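Local coordinates for protein SusD homolog (Bacteroides thetaiotaomicron VPI-5482, PDB 3IHV) that probably binds sugars at the outer membrane as a SusD-family glycan-binding protein of a gut Bacteroides, at residues 302-305 against 306-310. Numbering follows the deposited sequence.
Sequences VKVV and HTFVL
The CG1 methyl of V304 lies 3.7 Å from CG2 of V309, the two side chains meeting at about a right angle. V304 CG1 also sits at the edge of the F308 ring, near its plane, 4.1 Å from F308 CD2. With CG1 anti to the backbone N of V304 (chi1 179°), beside the carbonyl carbon, the methyl reaches across to the first turn of the helix. These apolar pairs form where V304 and V305 carry the chain from the short strand 302-304 straight into helix 306-313. Apart from them, V305 CG1 makes a van der Waals contact with the hydroxyl oxygen T307 OG1 at 3.3 Å; T486 and L490 of helix 479-493 also touch V305.

F308 N donates to V305 O at 3.1 Å, a weak bond with an N-H...O angle of 130°, while the first full helical turn closes from L310 N to H306 O at 2.9 Å. A water joins the end of the strand to the imidazole: it donates to V304 O (2.8 Å) and hydrogen-bonds H306 ND1 (2.9 Å), lying in the ring plane at its edge. V309 CB rests on one face of that ring, offset toward the rim.

V305 thus occupies the N-cap position of a direct strand-to-helix junction, within a SusD-family fold; strand 302-304 pairs antiparallel with 52-54, and the helix starts against 479-493.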
loop_
_atom_site.group_PDB
_atom_site.type_symbol
_atom_site.label_atom_id
_atom_site.label_comp_id
_atom_site.label_asym_id
_atom_site.label_seq_id
_atom_site.Cartn_x
_atom_site.Cartn_y
_atom_site.Cartn_z
ATOM N N VAL A 302 -6.064 -0.586 13.920
ATOM C CA VAL A 302 -6.608 -1.231 12.731
ATOM C C VAL A 302 -7.200 -2.558 13.213
ATOM O O VAL A 302 -6.482 -3.423 13.742
ATOM C CB VAL A 302 -5.534 -1.509 11.650
ATOM C CG1 VAL A 302 -6.169 -2.375 10.522
ATOM C CG2 VAL A 302 -4.950 -0.147 11.127
ATOM N N LYS A 303 -8.511 -2.690 13.058
ATOM C CA LYS A 303 -9.213 -3.852 13.517
ATOM C C LYS A 303 -9.713 -4.655 12.324
ATOM O O LYS A 303 -10.009 -4.097 11.274
ATOM C CB LYS A 303 -10.388 -3.434 14.420
ATOM C CG LYS A 303 -9.983 -2.648 15.630
ATOM C CD LYS A 303 -8.881 -3.372 16.433
ATOM C CE LYS A 303 -8.696 -2.783 17.818
ATOM N NZ LYS A 303 -7.561 -3.521 18.513
ATOM N N VAL A 304 -9.773 -5.963 12.498
ATOM C CA VAL A 304 -10.166 -6.864 11.421
ATOM C C VAL A 304 -11.663 -7.120 11.435
ATOM O O VAL A 304 -12.244 -7.450 12.485
ATOM C CB VAL A 304 -9.423 -8.228 11.513
ATOM C CG1 VAL A 304 -9.871 -9.179 10.364
ATOM C CG2 VAL A 304 -7.906 -8.019 11.536
ATOM N N VAL A 305 -12.300 -6.990 10.268
ATOM C CA VAL A 305 -13.735 -7.245 10.177
ATOM C C VAL A 305 -13.974 -8.729 10.425
ATOM O O VAL A 305 -13.407 -9.573 9.724
ATOM C CB VAL A 305 -14.292 -6.743 8.847
ATOM C CG1 VAL A 305 -15.783 -7.131 8.664
ATOM C CG2 VAL A 305 -14.109 -5.180 8.724
ATOM N N HIS A 306 -14.817 -9.079 11.398
ATOM C CA HIS A 306 -14.889 -10.496 11.778
ATOM C C HIS A 306 -15.441 -11.447 10.711
ATOM O O HIS A 306 -15.039 -12.607 10.648
ATOM C CB HIS A 306 -15.580 -10.739 13.107
ATOM C CG HIS A 306 -15.158 -12.029 13.719
ATOM N ND1 HIS A 306 -13.866 -12.235 14.151
ATOM C CD2 HIS A 306 -15.814 -13.200 13.892
ATOM C CE1 HIS A 306 -13.766 -13.467 14.627
ATOM N NE2 HIS A 306 -14.936 -14.072 14.483
ATOM N N THR A 307 -16.340 -10.957 9.858
ATOM C CA THR A 307 -16.841 -11.784 8.774
ATOM C C THR A 307 -15.713 -12.237 7.812
ATOM O O THR A 307 -15.784 -13.330 7.233
ATOM C CB THR A 307 -17.964 -11.099 8.065
ATOM O OG1 THR A 307 -17.628 -9.732 7.854
ATOM C CG2 THR A 307 -19.286 -11.160 8.941
ATOM N N PHE A 308 -14.680 -11.418 7.646
ATOM C CA PHE A 308 -13.502 -11.809 6.877
ATOM C C PHE A 308 -12.826 -13.001 7.556
ATOM O O PHE A 308 -12.473 -14.006 6.895
ATOM C CB PHE A 308 -12.555 -10.610 6.733
ATOM C CG PHE A 308 -11.269 -10.907 5.984
ATOM C CD1 PHE A 308 -11.295 -11.502 4.737
ATOM C CD2 PHE A 308 -10.024 -10.513 6.501
ATOM C CE1 PHE A 308 -10.134 -11.724 4.046
ATOM C CE2 PHE A 308 -8.872 -10.749 5.799
ATOM C CZ PHE A 308 -8.934 -11.361 4.586
ATOM N N VAL A 309 -12.635 -12.881 8.875
ATOM C CA VAL A 309 -12.099 -13.972 9.674
ATOM C C VAL A 309 -12.918 -15.241 9.476
ATOM O O VAL A 309 -12.340 -16.322 9.247
ATOM C CB VAL A 309 -12.021 -13.654 11.188
ATOM C CG1 VAL A 309 -11.585 -14.920 11.991
ATOM C CG2 VAL A 309 -11.129 -12.456 11.466
ATOM N N LEU A 310 -14.246 -15.135 9.584
ATOM C CA LEU A 310 -15.086 -16.326 9.429
ATOM C C LEU A 310 -14.908 -16.974 8.044
ATOM O O LEU A 310 -14.795 -18.213 7.959
ATOM C CB LEU A 310 -16.547 -16.003 9.740
ATOM C CG LEU A 310 -16.819 -15.544 11.176
ATOM C CD1 LEU A 310 -18.302 -15.129 11.339
ATOM C CD2 LEU A 310 -16.450 -16.582 12.250
HETATM O O HOH W 1 -12.281 -9.846 13.924
#